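Local atomic coordinates of NAD(P)H-flavin oxidoreductase (PDB entry 3GBH), a protein that binds flavin mononucleotide and, as a nitroreductase-family member, probably uses NAD(P)H to reduce its substrates. Residues Ser76-Thr81 with Asp160-Gly165. Numbering follows the deposited sequence.
Sequences SRQLTT and DTNPIG. With FMN (flavin mononucleotide), chain H.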
loop_
_atom_site.group_PDB
_atom_site.type_symbol
_atom_site.label_atom_id
_atom_site.label_comp_id
_atom_site.label_asym_id
_atom_site.label_seq_id
_atom_site.Cartn_x
_atom_site.Cartn_y
_atom_site.Cartn_z
ATOM N N SER B 76 23.568 35.948 11.199
ATOM C CA SER B 76 24.359 36.096 12.409
ATOM C C SER B 76 23.718 35.382 13.601
ATOM O O SER B 76 24.422 34.845 14.457
ATOM C CB SER B 76 24.579 37.582 12.745
ATOM O OG SER B 76 23.325 38.195 13.029
ATOM N N ARG B 77 22.396 35.342 13.658
ATOM C CA ARG B 77 21.752 34.703 14.797
ATOM C C ARG B 77 21.967 33.196 14.795
ATOM O O ARG B 77 22.189 32.600 15.850
ATOM C CB ARG B 77 20.265 35.026 14.860
ATOM C CG ARG B 77 19.723 34.830 16.254
ATOM C CD ARG B 77 18.488 35.642 16.519
ATOM N NE ARG B 77 18.140 35.562 17.939
ATOM C CZ ARG B 77 16.901 35.613 18.424
ATOM N NH1 ARG B 77 15.851 35.731 17.612
ATOM N NH2 ARG B 77 16.709 35.531 19.738
ATOM N N GLN B 78 21.901 32.584 13.608
ATOM C CA GLN B 78 22.128 31.160 13.498
ATOM C C GLN B 78 23.554 30.870 13.943
ATOM O O GLN B 78 23.774 29.950 14.716
ATOM C CB GLN B 78 21.922 30.624 12.068
ATOM C CG GLN B 78 20.510 30.712 11.514
ATOM C CD GLN B 78 20.318 31.965 10.680
ATOM O OE1 GLN B 78 20.629 33.065 11.122
ATOM N NE2 GLN B 78 19.832 31.792 9.456
ATOM N N LEU B 79 24.512 31.658 13.458
ATOM C CA LEU B 79 25.920 31.474 13.825
ATOM C C LEU B 79 26.153 31.600 15.333
ATOM O O LEU B 79 26.817 30.749 15.942
ATOM C CB LEU B 79 26.827 32.494 13.120
ATOM C CG LEU B 79 28.321 32.325 13.420
ATOM C CD1 LEU B 79 28.864 30.937 12.924
ATOM C CD2 LEU B 79 29.096 33.452 12.819
ATOM N N THR B 80 25.647 32.685 15.911
ATOM C CA THR B 80 25.763 32.935 17.344
ATOM C C THR B 80 25.173 31.849 18.232
ATOM O O THR B 80 25.825 31.371 19.178
ATOM C CB THR B 80 25.047 34.227 17.694
ATOM O OG1 THR B 80 25.741 35.313 17.063
ATOM C CG2 THR B 80 24.996 34.446 19.234
ATOM N N THR B 81 23.937 31.461 17.938
ATOM C CA THR B 81 23.189 30.607 18.851
ATOM C C THR B 81 23.455 29.102 18.658
ATOM O O THR B 81 23.246 28.309 19.579
ATOM C CB THR B 81 21.695 30.935 18.809
ATOM O OG1 THR B 81 21.152 30.561 17.537
ATOM C CG2 THR B 81 21.449 32.451 19.063
ATOM N N ASP B 160 18.115 20.164 15.503
ATOM C CA ASP B 160 17.610 20.825 14.324
ATOM C C ASP B 160 18.731 21.513 13.600
ATOM O O ASP B 160 19.802 21.735 14.166
ATOM C CB ASP B 160 16.514 21.798 14.695
ATOM C CG ASP B 160 15.193 21.081 14.972
ATOM O OD1 ASP B 160 14.544 20.652 13.980
ATOM O OD2 ASP B 160 14.825 20.917 16.163
ATOM N N THR B 161 18.480 21.832 12.338
ATOM C CA THR B 161 19.454 22.458 11.476
ATOM C C THR B 161 18.844 23.568 10.629
ATOM O O THR B 161 17.612 23.697 10.541
ATOM C CB THR B 161 20.091 21.446 10.509
ATOM O OG1 THR B 161 19.069 20.834 9.721
ATOM C CG2 THR B 161 20.918 20.402 11.276
ATOM N N ASN B 162 19.730 24.329 10.003
ATOM C CA ASN B 162 19.367 25.368 9.013
ATOM C C ASN B 162 20.455 25.364 7.968
ATOM O O ASN B 162 21.617 25.737 8.264
ATOM C CB ASN B 162 19.241 26.741 9.674
ATOM C CG ASN B 162 18.892 27.889 8.693
ATOM O OD1 ASN B 162 19.182 29.028 8.993
ATOM N ND2 ASN B 162 18.251 27.591 7.558
ATOM N N PRO B 163 20.127 24.890 6.753
ATOM C CA PRO B 163 21.131 25.001 5.683
ATOM C C PRO B 163 21.239 26.428 5.225
ATOM O O PRO B 163 20.235 27.132 5.168
ATOM C CB PRO B 163 20.599 24.065 4.598
ATOM C CG PRO B 163 19.116 24.043 4.807
ATOM C CD PRO B 163 18.888 24.245 6.287
ATOM N N ILE B 164 22.461 26.855 4.910
ATOM C CA ILE B 164 22.777 28.251 4.714
ATOM C C ILE B 164 23.721 28.368 3.513
ATOM O O ILE B 164 24.750 27.684 3.455
ATOM C CB ILE B 164 23.407 28.869 6.015
ATOM C CG1 ILE B 164 22.344 28.985 7.120
ATOM C CG2 ILE B 164 24.003 30.253 5.760
ATOM C CD1 ILE B 164 22.838 29.329 8.511
ATOM N N GLY B 165 23.325 29.202 2.544
ATOM C CA GLY B 165 24.118 29.501 1.363
ATOM C C GLY B 165 24.532 30.953 1.372
ATOM O O GLY B 165 25.427 31.345 0.645
HETATM N N1 FMN H . 18.066 30.064 5.281
HETATM C C2 FMN H . 18.601 31.186 5.897
HETATM O O2 FMN H . 18.070 31.687 6.894
HETATM N N3 FMN H . 19.729 31.760 5.374
HETATM C C4 FMN H . 20.354 31.223 4.246
HETATM O O4 FMN H . 21.375 31.775 3.795
HETATM C C4A FMN H . 19.806 30.113 3.624
HETATM N N5 FMN H . 20.367 29.568 2.482
HETATM C C5A FMN H . 20.023 28.296 2.078
HETATM C C6 FMN H . 20.816 27.587 1.159
HETATM C C7 FMN H . 20.470 26.313 0.762
HETATM C C7M FMN H . 21.328 25.570 -0.227
HETATM C C8 FMN H . 19.303 25.729 1.265
HETATM C C8M FMN H . 18.866 24.349 0.885
HETATM C C9 FMN H . 18.519 26.426 2.167
HETATM C C9A FMN H . 18.860 27.712 2.600
HETATM N N10 FMN H . 18.082 28.418 3.529
HETATM C C10 FMN H . 18.642 29.536 4.148
HETATM C "C1'" FMN H . 16.866 27.777 4.167
HETATM C "C2'" FMN H . 15.730 27.829 3.146
HETATM O "O2'" FMN H . 15.161 29.125 3.089
HETATM C "C3'" FMN H . 14.673 26.783 3.520
HETATM O "O3'" FMN H . 15.236 25.502 3.391
HETATM C "C4'" FMN H . 13.392 26.863 2.690
HETATM O "O4'" FMN H . 12.741 28.106 2.953
HETATM C "C5'" FMN H . 12.473 25.691 3.027
HETATM O "O5'" FMN H . 12.110 25.734 4.402
HETATM P P FMN H . 12.417 24.488 5.353
HETATM O O1P FMN H . 11.906 24.769 6.737
HETATM O O2P FMN H . 13.896 24.241 5.313
HETATM O O3P FMN H . 11.737 23.251 4.815
#
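The side-chain amides of Gln78 and Asn162 meet edge to edge, their planes only 6° apart. Gln78 NE2 donates to Asn162 OD1 at 2.9 Å, in a nearly straight bond (166° at the hydrogen) that approaches head-on to the carbonyl. Over one face of the Gln78 amide sits the end of Ile164, with CD1 4.0 Å from NE2. A bend at chi2 (95°) turns the glutamine amide towards the strand, and Asn162 CG, anti to the backbone N, reaches out to meet it. The glutamine supplies the N-H and the asparagine the C=O, joining helix to strand in a buried place; Gln78 NE2 also makes a weak hydrogen bond to Asn75 OD1.

In this nitroreductase fold, helix 76-81 and strand 160-164, outermost in the antiparallel sheet within this chain, both contribute to the flavin mononucleotide pocket. The strand lies along one face of the isoalloxazine. Pro163 lays a rigid, nonpolar ring on the benzenoid end, CG 3.6 Å from FMN C9. Ile164 branches both ways, CD1 to Gln78 and CG2 to the flavin, 3.6 Å from FMN O4. On the same side, well out of the flavin plane, Gln78 NE2 closely approaches FMN O2 (3.1 Å) and Asn162 ND2 approaches FMN N1 (3.4 Å). Gly165 has no CB to crowd FMN C6; its N lies 3.0 Å from FMN N5 and forms a weak hydrogen bond to FMN O4. Pro46 of the second subunit packs against Pro163.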